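DotU family type IV/VI secretion system protein (PDB 6Y4R) is the cytoplasmic domain of TssL, a key component of the type VI secretion system, probably helping to build its membrane-anchored complex. Local coordinates at residues A[127-130]-A[131-135]; A[83-87]-A[88-92]. One frame throughout, in Å; residues are numbered along the deposited sequence.

Contact 2 (83-92) precedes contact 1 (127-135) along the chain, with the rest of helix 90-95, helix 100-114 and most of helix 119-130 between them. Both are local chain turns at helix ends: contact 2 joins helix 79-85 to helix 90-95, whereas contact 1 closes helix 119-130 ahead of the loop that leads to helix 143-159. Their centres are 19 Å apart and their nearest atoms about 7 Å apart, so they do not touch. Helix 52-71 is their common neighbour. Its E68 binds backbone NH groups of contact 1 and its D67 those of contact 2, so two consecutive acidic residues of one helix hold separate turns of this all-helical DotU-family domain.

Contact 1 (A[127-130]-A[131-135]); sequences YCLL and LGFQG
L131 lays its branch over one face of the Y127 ring where helix 119-130 ends, the two side chains crossing at a slant. L131 CG stands over the ring, offset toward its rim, 4.2 Å from the Y127 ring centroid and 14° off the ring normal, which identifies a CH-pi contact. The methyls divide the ring between them: L131 CD1 approaches Y127 CE2 at 3.6 Å, while CD2 lies nearer CZ and the hydroxyl end. The tyrosine reaches this place because its CG is anti to the backbone N (chi1 -166°), which swings the ring alongside the last turn. On another side of the helix L129 meets F133. L129 CD2 comes to the edge of the phenyl ring near its plane, 4.2 Å from F133 CD2, and also lies against the F133 carbonyl oxygen.

The backbone follows a Schellman motif. F133 N donates to C128 O at 3.1 Å with an N-H...O angle of 155°, and G132 N donates to L129 O at 3.3 Å. The second donor stands well above the carbonyl plane rather than on a lone pair. L131 N bonds to Y127 O, continuing the helical pattern by one step. G132 is the C-prime residue, and its positive phi turns the chain out of the helix.

Beyond the turn, Q134 N and G135 N both bond to the carboxylate of E68 on helix 52-71, two NH donors that would probably favour its ionised form, and the F133 ring stacks with F104 of helix 100-114. The chemistry implies a helix end secured in two ways: the carbonyls of Y127, C128 and L129 are supplied with NH donors, while apolar contacts pack Y127 against L131 and L129 against F133.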
loop_
_atom_site.group_PDB
_atom_site.type_symbol
_atom_site.label_atom_id
_atom_site.label_comp_id
_atom_site.label_asym_id
_atom_site.label_seq_id
_atom_site.Cartn_x
_atom_site.Cartn_y
_atom_site.Cartn_z
ATOM N N TYR A 127 4.202 3.974 5.761
ATOM C CA TYR A 127 3.921 4.991 4.747
ATOM C C TYR A 127 2.566 4.789 4.078
ATOM O O TYR A 127 1.922 5.765 3.689
ATOM C CB TYR A 127 5.053 5.007 3.719
ATOM C CG TYR A 127 5.044 6.215 2.835
ATOM C CD1 TYR A 127 5.214 7.479 3.365
ATOM C CD2 TYR A 127 4.930 6.091 1.466
ATOM C CE1 TYR A 127 5.208 8.604 2.551
ATOM C CE2 TYR A 127 4.934 7.209 0.634
ATOM C CZ TYR A 127 5.075 8.460 1.184
ATOM O OH TYR A 127 5.083 9.573 0.377
ATOM N N CYS A 128 2.120 3.548 3.919
ATOM C CA CYS A 128 0.754 3.320 3.464
ATOM C C CYS A 128 -0.247 3.821 4.502
ATOM O O CYS A 128 -1.342 4.276 4.153
ATOM C CB CYS A 128 0.549 1.838 3.182
ATOM S SG CYS A 128 1.561 1.244 1.804
ATOM N N LEU A 129 0.095 3.712 5.792
ATOM C CA LEU A 129 -0.791 4.257 6.815
ATOM C C LEU A 129 -0.838 5.792 6.776
ATOM O O LEU A 129 -1.926 6.370 6.897
ATOM C CB LEU A 129 -0.373 3.748 8.206
ATOM C CG LEU A 129 -0.569 2.241 8.448
ATOM C CD1 LEU A 129 0.227 1.718 9.642
ATOM C CD2 LEU A 129 -2.050 1.932 8.639
ATOM N N LEU A 130 0.307 6.474 6.547
ATOM C CA LEU A 130 0.263 7.941 6.418
ATOM C C LEU A 130 -0.434 8.413 5.142
ATOM O O LEU A 130 -0.940 9.545 5.126
ATOM C CB LEU A 130 1.652 8.602 6.460
ATOM C CG LEU A 130 2.713 8.388 7.537
ATOM C CD1 LEU A 130 4.082 8.936 7.090
ATOM C CD2 LEU A 130 2.235 9.086 8.772
ATOM N N LEU A 131 -0.494 7.592 4.085
ATOM C CA LEU A 131 -1.221 7.974 2.881
ATOM C C LEU A 131 -2.679 7.500 2.878
ATOM O O LEU A 131 -3.281 7.371 1.800
ATOM C CB LEU A 131 -0.514 7.479 1.617
ATOM C CG LEU A 131 0.949 7.829 1.361
ATOM C CD1 LEU A 131 1.392 7.235 -0.008
ATOM C CD2 LEU A 131 1.169 9.347 1.426
ATOM N N GLY A 132 -3.245 7.221 4.050
ATOM C CA GLY A 132 -4.682 7.137 4.224
ATOM C C GLY A 132 -5.257 5.751 4.372
ATOM O O GLY A 132 -6.471 5.624 4.579
ATOM N N PHE A 133 -4.429 4.716 4.336
ATOM C CA PHE A 133 -4.946 3.370 4.483
ATOM C C PHE A 133 -5.477 3.174 5.896
ATOM O O PHE A 133 -4.788 3.458 6.876
ATOM C CB PHE A 133 -3.870 2.329 4.174
ATOM C CG PHE A 133 -4.348 0.904 4.336
ATOM C CD1 PHE A 133 -4.885 0.208 3.260
ATOM C CD2 PHE A 133 -4.295 0.274 5.564
ATOM C CE1 PHE A 133 -5.346 -1.101 3.405
ATOM C CE2 PHE A 133 -4.755 -1.039 5.709
ATOM C CZ PHE A 133 -5.272 -1.714 4.629
ATOM N N GLN A 134 -6.725 2.725 5.988
ATOM C CA GLN A 134 -7.401 2.436 7.247
ATOM C C GLN A 134 -7.711 0.964 7.452
ATOM O O GLN A 134 -7.558 0.452 8.564
ATOM C CB GLN A 134 -8.698 3.222 7.318
ATOM C CG GLN A 134 -8.502 4.652 6.987
ATOM C CD GLN A 134 -9.638 5.487 7.465
ATOM O OE1 GLN A 134 -9.434 6.650 7.805
ATOM N NE2 GLN A 134 -10.849 4.933 7.442
ATOM N N GLY A 135 -8.127 0.272 6.396
ATOM C CA GLY A 135 -8.474 -1.130 6.527
ATOM C C GLY A 135 -9.584 -1.339 7.527
ATOM O O GLY A 135 -10.656 -0.730 7.467
#

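Contact 2 (A[83-87]-A[88-92]); sequences NSWLI and SPLQL
A tight helix-to-helix connection links helix 79-85 to helix 90-95, with P89 at the N-cap position of the second helix. W85 and L90 meet across it. The indole's benzo side receives the leucine: W85 CZ2 lies 3.6 Å from L90 CD1 and equally close to L90 CG. The two side chains run at about a right angle, and the methyl arrives obliquely to the indole. With chi1 at -158°, the indole swings away from the backbone N and past the turn toward L90. P89 CA lies near the pyrrole side, obliquely, 4.1 Å from W85 NE1.

The backbone evidence is slighter. S88 N donates to W85 O at 3.1 Å, but the N-H...O angle of 134° marks the bond as weak. P89 N has no hydrogen to offer the same carbonyl, and P89 CD rests 3.6 Å from L86 O.

Around the turn, D67 of helix 52-71 gathers the polar groups: its OD1 accepts from both W85 NE1 and L90 N, and its OD2 from Q91 N, tying the indole to the start of helix 90-95. From helix 27-47, R31 bonds to S88 O and touches W85 and L90, while I34 packs on L90. The connection therefore rests on helices 27-47 and 52-71.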
loop_
_atom_site.group_PDB
_atom_site.type_symbol
_atom_site.label_atom_id
_atom_site.label_comp_id
_atom_site.label_asym_id
_atom_site.label_seq_id
_atom_site.Cartn_x
_atom_site.Cartn_y
_atom_site.Cartn_z
ATOM N N ASN A 83 -15.965 1.595 -11.333
ATOM C CA ASN A 83 -16.685 0.515 -12.007
ATOM C C ASN A 83 -15.774 -0.402 -12.811
ATOM O O ASN A 83 -16.102 -1.581 -13.000
ATOM C CB ASN A 83 -17.779 1.063 -12.907
ATOM C CG ASN A 83 -19.022 1.443 -12.144
ATOM O OD1 ASN A 83 -19.348 0.833 -11.111
ATOM N ND2 ASN A 83 -19.770 2.402 -12.683
ATOM N N SER A 84 -14.688 0.126 -13.376
ATOM C CA SER A 84 -13.742 -0.769 -14.032
ATOM C C SER A 84 -12.846 -1.482 -13.016
ATOM O O SER A 84 -12.451 -2.633 -13.232
ATOM C CB SER A 84 -12.945 -0.014 -15.096
ATOM O OG SER A 84 -11.945 0.805 -14.535
ATOM N N TRP A 85 -12.532 -0.837 -11.897
ATOM C CA TRP A 85 -11.615 -1.443 -10.940
ATOM C C TRP A 85 -12.268 -2.600 -10.196
ATOM O O TRP A 85 -11.620 -3.626 -9.952
ATOM C CB TRP A 85 -11.118 -0.382 -9.955
ATOM C CG TRP A 85 -9.821 -0.715 -9.263
ATOM C CD1 TRP A 85 -9.665 -1.274 -8.022
ATOM C CD2 TRP A 85 -8.497 -0.484 -9.768
ATOM N NE1 TRP A 85 -8.325 -1.400 -7.725
ATOM C CE2 TRP A 85 -7.590 -0.926 -8.783
ATOM C CE3 TRP A 85 -7.992 0.065 -10.955
ATOM C CZ2 TRP A 85 -6.208 -0.847 -8.952
ATOM C CZ3 TRP A 85 -6.624 0.142 -11.122
ATOM C CH2 TRP A 85 -5.746 -0.316 -10.132
ATOM N N LEU A 86 -13.553 -2.463 -9.834
ATOM C CA LEU A 86 -14.228 -3.468 -9.008
ATOM C C LEU A 86 -14.369 -4.811 -9.724
ATOM O O LEU A 86 -14.620 -5.833 -9.071
ATOM C CB LEU A 86 -15.585 -2.925 -8.550
ATOM C CG LEU A 86 -16.681 -2.691 -9.590
ATOM C CD1 LEU A 86 -17.475 -3.961 -9.971
ATOM C CD2 LEU A 86 -17.594 -1.544 -9.166
ATOM N N ILE A 87 -14.218 -4.826 -11.049
ATOM C CA ILE A 87 -14.186 -6.076 -11.805
ATOM C C ILE A 87 -13.155 -7.033 -11.221
ATOM O O ILE A 87 -13.389 -8.242 -11.088
ATOM C CB ILE A 87 -13.901 -5.792 -13.289
ATOM C CG1 ILE A 87 -15.039 -4.973 -13.907
ATOM C CG2 ILE A 87 -13.680 -7.099 -14.037
ATOM C CD1 ILE A 87 -16.410 -5.576 -13.629
ATOM N N SER A 88 -11.953 -6.509 -10.931
ATOM C CA SER A 88 -10.892 -7.281 -10.293
ATOM C C SER A 88 -10.003 -6.334 -9.511
ATOM O O SER A 88 -9.076 -5.747 -10.079
ATOM C CB SER A 88 -10.055 -8.053 -11.309
ATOM O OG SER A 88 -9.251 -8.999 -10.618
ATOM N N PRO A 89 -10.223 -6.168 -8.223
ATOM C CA PRO A 89 -9.264 -5.397 -7.430
ATOM C C PRO A 89 -7.951 -6.148 -7.329
ATOM O O PRO A 89 -7.905 -7.376 -7.413
ATOM C CB PRO A 89 -9.951 -5.227 -6.071
ATOM C CG PRO A 89 -11.369 -5.711 -6.265
ATOM C CD PRO A 89 -11.427 -6.557 -7.487
ATOM N N LEU A 90 -6.864 -5.385 -7.185
ATOM C CA LEU A 90 -5.525 -5.981 -7.274
ATOM C C LEU A 90 -5.227 -6.906 -6.095
ATOM O O LEU A 90 -4.393 -7.819 -6.207
ATOM C CB LEU A 90 -4.461 -4.896 -7.346
ATOM C CG LEU A 90 -4.515 -4.050 -8.608
ATOM C CD1 LEU A 90 -3.371 -3.011 -8.661
ATOM C CD2 LEU A 90 -4.514 -4.955 -9.825
ATOM N N GLN A 91 -5.887 -6.685 -4.958
ATOM C CA GLN A 91 -5.763 -7.629 -3.859
ATOM C C GLN A 91 -6.287 -8.987 -4.263
ATOM O O GLN A 91 -5.681 -10.015 -3.939
ATOM C CB GLN A 91 -6.516 -7.130 -2.629
ATOM C CG GLN A 91 -5.697 -6.273 -1.677
ATOM C CD GLN A 91 -4.701 -7.119 -0.864
ATOM O OE1 GLN A 91 -5.048 -8.174 -0.320
ATOM N NE2 GLN A 91 -3.464 -6.649 -0.779
ATOM N N LEU A 92 -7.362 -9.005 -5.050
ATOM C CA LEU A 92 -7.993 -10.259 -5.441
ATOM C C LEU A 92 -7.299 -10.847 -6.658
ATOM O O LEU A 92 -7.089 -12.065 -6.739
ATOM C CB LEU A 92 -9.471 -9.995 -5.744
ATOM C CG LEU A 92 -10.368 -11.121 -6.239
ATOM C CD1 LEU A 92 -10.688 -12.049 -5.085
ATOM C CD2 LEU A 92 -11.639 -10.598 -6.855
#